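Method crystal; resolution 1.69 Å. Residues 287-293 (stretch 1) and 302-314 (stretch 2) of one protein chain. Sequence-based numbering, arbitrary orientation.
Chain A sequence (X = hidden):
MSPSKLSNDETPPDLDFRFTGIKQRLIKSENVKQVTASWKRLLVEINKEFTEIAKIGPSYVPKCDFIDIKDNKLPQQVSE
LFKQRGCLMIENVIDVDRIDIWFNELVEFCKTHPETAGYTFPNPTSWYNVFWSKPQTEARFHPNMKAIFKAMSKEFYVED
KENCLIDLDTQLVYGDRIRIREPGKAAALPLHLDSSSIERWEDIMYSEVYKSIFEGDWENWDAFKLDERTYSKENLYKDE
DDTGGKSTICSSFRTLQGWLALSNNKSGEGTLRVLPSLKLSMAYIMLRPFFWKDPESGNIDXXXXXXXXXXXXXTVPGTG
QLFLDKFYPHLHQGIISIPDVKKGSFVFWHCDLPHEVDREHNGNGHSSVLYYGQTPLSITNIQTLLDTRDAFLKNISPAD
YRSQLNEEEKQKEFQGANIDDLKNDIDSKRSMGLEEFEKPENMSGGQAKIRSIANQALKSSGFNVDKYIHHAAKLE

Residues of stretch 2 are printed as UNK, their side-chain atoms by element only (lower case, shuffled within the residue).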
ATOM      1  N   LEU A 287       7.207  15.079  -9.366  1.00 16.68           N
ATOM      2  CA  LEU A 287       7.950  16.194  -9.933  1.00 18.31           C
ATOM      3  C   LEU A 287       9.115  16.706  -9.123  1.00 19.65           C
ATOM      4  O   LEU A 287       9.950  17.459  -9.661  1.00 22.59           O
ATOM      5  CB  LEU A 287       7.007  17.364 -10.235  1.00 15.81           C
ATOM      6  CG  LEU A 287       5.913  17.120 -11.272  1.00 16.63           C
ATOM      7  CD1 LEU A 287       5.004  18.301 -11.446  1.00 17.07           C
ATOM      8  CD2 LEU A 287       6.475  16.766 -12.610  1.00 17.06           C
ATOM      9  N   ARG A 288       9.210  16.342  -7.862  1.00 19.88           N
ATOM     10  CA  ARG A 288      10.307  16.834  -7.020  1.00 19.99           C
ATOM     11  C   ARG A 288      11.771  16.641  -7.561  1.00 21.05           C
ATOM     12  O   ARG A 288      12.578  17.562  -7.380  1.00 20.78           O
ATOM     13  CB  ARG A 288      10.179  16.363  -5.598  1.00 18.09           C
ATOM     14  CG  ARG A 288      11.095  17.067  -4.609  1.00 19.29           C
ATOM     15  CD  ARG A 288      10.854  18.538  -4.461  1.00 19.33           C
ATOM     16  NE  ARG A 288      11.666  19.061  -3.326  1.00 19.58           N
ATOM     17  CZ  ARG A 288      11.855  20.344  -3.053  1.00 20.46           C
ATOM     18  NH1 ARG A 288      11.346  21.268  -3.836  1.00 20.39           N
ATOM     19  NH2 ARG A 288      12.552  20.676  -1.950  1.00 21.24           N
ATOM     20  N   PRO A 289      12.091  15.503  -8.213  1.00 22.69           N
ATOM     21  CA  PRO A 289      13.430  15.365  -8.814  1.00 21.53           C
ATOM     22  C   PRO A 289      13.732  16.393  -9.855  1.00 24.96           C
ATOM     23  O   PRO A 289      14.911  16.677 -10.050  1.00 24.24           O
ATOM     24  CB  PRO A 289      13.452  13.930  -9.372  1.00 23.08           C
ATOM     25  CG  PRO A 289      12.382  13.214  -8.574  1.00 22.88           C
ATOM     26  CD  PRO A 289      11.311  14.253  -8.381  1.00 22.54           C
ATOM     27  N   PHE A 290      12.712  16.980 -10.482  1.00 21.65           N
ATOM     28  CA  PHE A 290      12.863  18.009 -11.463  1.00 23.05           C
ATOM     29  C   PHE A 290      12.842  19.434 -10.865  1.00 25.48           C
ATOM     30  O   PHE A 290      13.233  20.415 -11.565  1.00 28.25           O
ATOM     31  CB  PHE A 290      11.761  17.933 -12.503  1.00 25.14           C
ATOM     32  CG  PHE A 290      11.683  16.586 -13.189  1.00 27.64           C
ATOM     33  CD1 PHE A 290      10.933  15.525 -12.647  1.00 26.49           C
ATOM     34  CD2 PHE A 290      12.382  16.353 -14.327  1.00 24.77           C
ATOM     35  CE1 PHE A 290      10.912  14.301 -13.250  1.00 26.48           C
ATOM     36  CE2 PHE A 290      12.347  15.112 -14.945  1.00 28.50           C
ATOM     37  CZ  PHE A 290      11.585  14.090 -14.418  1.00 27.28           C
ATOM     38  N   PHE A 291      12.303  19.570  -9.643  1.00 21.13           N
ATOM     39  CA  PHE A 291      12.163  20.885  -9.007  1.00 19.92           C
ATOM     40  C   PHE A 291      12.610  20.839  -7.580  1.00 21.77           C
ATOM     41  O   PHE A 291      11.859  21.228  -6.679  1.00 21.64           O
ATOM     42  CB  PHE A 291      10.711  21.345  -9.107  1.00 21.33           C
ATOM     43  CG  PHE A 291      10.211  21.502 -10.513  1.00 22.64           C
ATOM     44  CD1 PHE A 291      10.557  22.622 -11.281  1.00 24.88           C
ATOM     45  CD2 PHE A 291       9.411  20.558 -11.090  1.00 24.68           C
ATOM     46  CE1 PHE A 291      10.077  22.793 -12.569  1.00 23.51           C
ATOM     47  CE2 PHE A 291       8.913  20.720 -12.379  1.00 25.26           C
ATOM     48  CZ  PHE A 291       9.266  21.839 -13.139  1.00 26.55           C
ATOM     49  N   TRP A 292      13.821  20.294  -7.371  1.00 20.31           N
ATOM     50  CA  TRP A 292      14.330  19.964  -6.061  1.00 23.53           C
ATOM     51  C   TRP A 292      14.997  21.183  -5.468  1.00 24.42           C
ATOM     52  O   TRP A 292      15.203  21.186  -4.270  1.00 27.84           O
ATOM     53  CB  TRP A 292      15.358  18.796  -6.070  1.00 24.88           C
ATOM     54  CG  TRP A 292      16.581  19.062  -6.898  1.00 29.26           C
ATOM     55  CD1 TRP A 292      16.745  18.791  -8.222  1.00 31.17           C
ATOM     56  CD2 TRP A 292      17.813  19.690  -6.459  1.00 31.48           C
ATOM     57  NE1 TRP A 292      17.982  19.226  -8.658  1.00 37.75           N
ATOM     58  CE2 TRP A 292      18.662  19.780  -7.599  1.00 34.06           C
ATOM     59  CE3 TRP A 292      18.267  20.203  -5.232  1.00 31.86           C
ATOM     60  CZ2 TRP A 292      19.952  20.319  -7.529  1.00 33.15           C
ATOM     61  CZ3 TRP A 292      19.532  20.752  -5.167  1.00 33.30           C
ATOM     62  CH2 TRP A 292      20.364  20.804  -6.320  1.00 30.70           C
ATOM     63  N   LYS A 293      15.366  22.166  -6.295  1.00 24.56           N
ATOM     64  CA  LYS A 293      16.033  23.404  -5.806  1.00 27.27           C
ATOM     65  C   LYS A 293      15.047  24.502  -5.497  1.00 26.83           C
ATOM     66  O   LYS A 293      14.433  25.057  -6.387  1.00 24.39           O
ATOM     67  CB  LYS A 293      17.041  23.867  -6.830  1.00 33.37           C
ATOM     68  CG  LYS A 293      17.962  24.963  -6.330  1.00 39.45           C
ATOM     69  CD  LYS A 293      19.391  24.480  -6.156  1.00 43.32           C
ATOM     70  CE  LYS A 293      20.208  25.416  -5.263  1.00 49.63           C
ATOM     71  NZ  LYS A 293      20.320  26.829  -5.745  1.00 50.97           N
ATOM     72  N   UNK A 302       9.955  31.697  -9.457  1.00 30.95           N
ATOM     73  CA  UNK A 302      11.373  31.511  -9.750  1.00 33.24           C
ATOM     74  C   UNK A 302      11.883  30.066  -9.811  1.00 35.47           C
ATOM     75  O   UNK A 302      13.069  29.864 -10.051  1.00 34.45           O
ATOM     76  c   UNK A 302      12.231  32.238  -8.683  1.00 40.81           C
ATOM     77  o   UNK A 302      11.755  34.343  -9.791  1.00 45.09           O
ATOM     78  o   UNK A 302      12.383  34.418  -7.718  1.00 38.35           O
ATOM     79  c   UNK A 302      12.121  33.776  -8.748  1.00 41.64           C
ATOM     80  N   UNK A 303      11.052  29.045  -9.548  1.00 32.22           N
ATOM     81  CA  UNK A 303      11.459  27.644  -9.856  1.00 29.79           C
ATOM     82  C   UNK A 303      11.777  27.463 -11.338  1.00 27.54           C
ATOM     83  O   UNK A 303      11.077  27.991 -12.176  1.00 27.83           O
ATOM     84  c   UNK A 303      10.280  26.311  -8.042  1.00 22.45           C
ATOM     85  c   UNK A 303      10.327  26.624  -9.499  1.00 25.31           C
ATOM     86  c   UNK A 303       9.419  26.800  -5.843  1.00 25.94           C
ATOM     87  c   UNK A 303      11.022  25.036  -6.158  1.00 23.41           C
ATOM     88  o   UNK A 303      10.088  25.593  -3.958  1.00 22.18           O
ATOM     89  c   UNK A 303      10.148  25.795  -5.329  1.00 21.21           C
ATOM     90  c   UNK A 303       9.477  27.054  -7.196  1.00 24.64           C
ATOM     91  c   UNK A 303      11.054  25.308  -7.513  1.00 20.84           C
ATOM     92  N   UNK A 304      12.777  26.650 -11.627  1.00 29.05           N
ATOM     93  CA  UNK A 304      13.100  26.244 -12.994  1.00 33.28           C
ATOM     94  C   UNK A 304      13.454  24.783 -13.009  1.00 29.94           C
ATOM     95  O   UNK A 304      14.133  24.291 -12.143  1.00 27.72           O
ATOM     96  o   UNK A 304      15.192  29.626 -15.453  1.00 51.56           O
ATOM     97  o   UNK A 304      15.999  29.632 -13.398  1.00 56.09           O
ATOM     98  c   UNK A 304      14.310  27.040 -13.526  1.00 39.70           C
ATOM     99  c   UNK A 304      13.961  28.505 -13.740  1.00 45.82           C
ATOM    100  c   UNK A 304      15.137  29.321 -14.237  1.00 50.58           C
ATOM    101  N   UNK A 305      13.065  24.118 -14.073  1.00 32.56           N
ATOM    102  CA  UNK A 305      13.205  22.682 -14.190  1.00 31.63           C
ATOM    103  C   UNK A 305      14.638  22.261 -14.251  1.00 34.27           C
ATOM    104  O   UNK A 305      15.471  22.999 -14.790  1.00 43.93           O
ATOM    105  c   UNK A 305      12.400  22.161 -15.405  1.00 32.45           C
ATOM    106  c   UNK A 305      12.201  20.655 -15.288  1.00 29.01           C
ATOM    107  c   UNK A 305      11.052  20.152 -16.123  1.00 27.56           C
ATOM    108  c   UNK A 305      13.101  22.520 -16.713  1.00 32.88           C
ATOM    109  N   UNK A 306      14.945  21.131 -13.642  1.00 29.79           N
ATOM    110  CA  UNK A 306      16.239  20.502 -13.682  1.00 32.82           C
ATOM    111  C   UNK A 306      16.081  19.164 -14.428  1.00 35.02           C
ATOM    112  O   UNK A 306      15.642  18.154 -13.834  1.00 33.95           O
ATOM    113  o   UNK A 306      18.753  19.244 -13.284  1.00 39.68           O
ATOM    114  o   UNK A 306      18.150  18.362 -11.379  1.00 42.56           O
ATOM    115  c   UNK A 306      17.984  19.206 -12.300  1.00 38.20           C
ATOM    116  c   UNK A 306      16.790  20.195 -12.272  1.00 34.65           C
ATOM    117  N   UNK A 307      16.496  19.143 -15.703  1.00 33.50           N
ATOM    118  CA  UNK A 307      16.430  17.934 -16.484  1.00 34.63           C
ATOM    119  C   UNK A 307      17.738  17.216 -16.599  1.00 36.89           C
ATOM    120  O   UNK A 307      17.818  16.228 -17.314  1.00 43.34           O
ATOM    121  c   UNK A 307      13.404  17.408 -17.658  1.00 25.87           C
ATOM    122  c   UNK A 307      15.851  18.248 -17.846  1.00 34.26           C
ATOM    123  c   UNK A 307      13.991  19.364 -19.029  1.00 39.07           C
ATOM    124  c   UNK A 307      14.356  18.598 -17.784  1.00 34.52           C
ATOM    125  N   UNK A 308      18.737  17.634 -15.821  1.00 36.78           N
ATOM    126  CA  UNK A 308      20.101  17.151 -16.009  1.00 40.38           C
ATOM    127  C   UNK A 308      20.652  16.355 -14.838  1.00 38.06           C
ATOM    128  O   UNK A 308      21.108  15.248 -15.068  1.00 41.04           O
ATOM    129  c   UNK A 308      20.163  18.533 -18.751  1.00 44.89           C
ATOM    130  c   UNK A 308      22.468  17.734 -16.707  1.00 41.30           C
ATOM    131  c   UNK A 308      21.110  18.307 -16.343  1.00 41.41           C
ATOM    132  c   UNK A 308      20.583  19.226 -17.462  1.00 43.23           C
ATOM    133  N   UNK A 309      20.647  16.871 -13.603  1.00 36.29           N
ATOM    134  CA  UNK A 309      21.361  16.121 -12.513  1.00 36.78           C
ATOM    135  C   UNK A 309      20.615  14.816 -12.234  1.00 32.54           C
ATOM    136  O   UNK A 309      19.394  14.854 -12.208  1.00 34.82           O
ATOM    137  o   UNK A 309      20.094  16.738 -10.531  1.00 42.19           O
ATOM    138  c   UNK A 309      21.759  18.361 -11.337  1.00 39.86           C
ATOM    139  c   UNK A 309      21.389  16.864 -11.160  1.00 41.20           C
ATOM    140  N   UNK A 310      21.318  13.722 -11.927  1.00 33.87           N
ATOM    141  CA  UNK A 310      20.662  12.471 -11.573  1.00 30.91           C
ATOM    142  C   UNK A 310      20.199  12.469 -10.096  1.00 23.56           C
ATOM    143  O   UNK A 310      20.494  11.550  -9.357  1.00 31.67           O
ATOM    144  c   UNK A 310      22.977  12.190 -11.296  1.00 33.33           C
ATOM    145  c   UNK A 310      21.778  11.461 -11.794  1.00 31.11           C
ATOM    146  c   UNK A 310      22.787  13.600 -11.782  1.00 33.65           C
ATOM    147  N   UNK A 311      19.493  13.500  -9.674  1.00 25.39           N
ATOM    148  CA  UNK A 311      19.030  13.596  -8.271  1.00 26.68           C
ATOM    149  C   UNK A 311      17.589  13.087  -8.241  1.00 22.04           C
ATOM    150  O   UNK A 311      16.732  13.610  -8.943  1.00 23.24           O
ATOM    151  n   UNK A 311      23.110  16.426  -6.338  1.00 36.50           N
ATOM    152  c   UNK A 311      19.112  15.036  -7.746  1.00 27.93           C
ATOM    153  c   UNK A 311      20.594  15.449  -7.534  1.00 30.08           C
ATOM    154  c   UNK A 311      20.702  16.803  -6.912  1.00 32.12           C
ATOM    155  c   UNK A 311      22.122  17.324  -7.002  1.00 34.75           C
ATOM    156  N   UNK A 312      17.381  12.062  -7.438  1.00 23.61           N
ATOM    157  CA  UNK A 312      16.061  11.507  -7.109  1.00 24.11           C
ATOM    158  C   UNK A 312      15.977  11.479  -5.585  1.00 19.32           C
ATOM    159  O   UNK A 312      16.361  10.497  -4.924  1.00 21.29           O
ATOM    160  c   UNK A 312      14.901  10.648 -11.907  1.00 26.14           C
ATOM    161  c   UNK A 312      16.218  10.599 -11.515  1.00 25.22           C
ATOM    162  c   UNK A 312      14.234  10.323  -9.599  1.00 25.26           C
ATOM    163  c   UNK A 312      15.894  10.147  -7.773  1.00 23.64           C
ATOM    164  c   UNK A 312      13.897  10.496 -10.948  1.00 24.10           C
ATOM    165  c   UNK A 312      15.550  10.257  -9.203  1.00 26.16           C
ATOM    166  c   UNK A 312      16.560  10.412 -10.184  1.00 25.35           C
ATOM    167  N   UNK A 313      15.639  12.632  -5.008  1.00 18.58           N
ATOM    168  CA  UNK A 313      15.762  12.754  -3.568  1.00 19.84           C
ATOM    169  C   UNK A 313      14.919  11.769  -2.757  1.00 21.26           C
ATOM    170  O   UNK A 313      13.789  11.432  -3.170  1.00 19.35           O
ATOM    171  c   UNK A 313      15.329  14.184  -3.301  1.00 21.60           C
ATOM    172  c   UNK A 313      15.233  14.883  -4.613  1.00 22.56           C
ATOM    173  c   UNK A 313      15.098  13.837  -5.661  1.00 18.84           C
ATOM    174  N   UNK A 314      15.500  11.259  -1.678  1.00 21.63           N
ATOM    175  CA  UNK A 314      14.840  10.282  -0.803  1.00 22.69           C
ATOM    176  C   UNK A 314      14.864   8.840  -1.301  1.00 20.83           C
ATOM    177  O   UNK A 314      14.293   7.960  -0.653  1.00 21.46           O
TER

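Position 302 carries two carbons, the second bearing two oxygens, and lies out of reach of stretch 1: Asp302. At 303 one carbon leads to a six-carbon ring bearing an oxygen; the first carbon points toward stretch 1, and one ring carbon comes 3.4 Å from Lys293 O and 4.4 Å from Arg288 NH1, at the edge of the guanidinium. This is Tyr303, and the ring carbon is CE1.

Position 304 has three carbons, the third holding two oxygens; its CB points away, and its backbone C lies 3.9 Å from Phe291 CE1. This is Glu304, exposed. Position 305 has four carbons, forked at the first, with one arm two carbons long. Its CB packs 3.7 Å from Phe291 CE1 and the inner carbon of the long arm 3.9 Å from Phe290 CB, while its CA makes a CA-H...O contact of 3.5 Å with Phe290 O: Ile305.

At 306 there are two carbons, the second with two oxygens, one of them 2.9 Å from Trp292 NE1. The residue is Asp306, and that oxygen, OD2, accepts the indole hydrogen bond. Its own N donates to Phe290 O at 2.8 Å, so backbone and side chain both grip stretch 1.

Position 307 shows four carbons forked at the second, one end carbon meeting Phe290 CD2 at 3.6 Å, at the ring edge; hence Leu307. Position 308, four carbons forked at the first with a two-carbon arm, is Ile308, which makes no contact with stretch 1. Position 309 has one carbon carrying an oxygen and a carbon, and its oxygen lies 3.8 Å from Trp292 NE1: Thr309. Its OG1 donates to Asp306 OD2 at 2.7 Å, and its N, like that of Ile308, donates to Asp306 OD1.

At 310 three carbons close onto the backbone N, giving Pro310, which points away. Position 311 has four carbons in a row ending in nitrogen, the third carbon lying over one face of Trp292, 3.6 Å from CZ2: Lys311. The amine is hydrogen-bonded elsewhere in the structure.

Position 312 has one carbon and then an unsubstituted six-carbon ring. Although its CB points away, its ring returns to take Pro289 CB over one face, with a ring carbon 3.6 Å from Pro289 CG: Phe312. Position 313, again three carbons closing a ring onto the backbone N, sets the carbon bonded to that N 4.0 Å from Pro289 CG: Pro313. Position 314 has no side chain: Gly314, whose positive phi favours glycine.

The rule is a polar clasp among apolar surfaces. Asp306 OD1 receives two local backbone donors while OD2 takes Thr309 and Trp292, so the turn that organizes the carboxylate also presents it across the contact. Aromatic and proline packing covers much of the remainder.

Stretch 2 (302-314) DYEIDLITPKFPG
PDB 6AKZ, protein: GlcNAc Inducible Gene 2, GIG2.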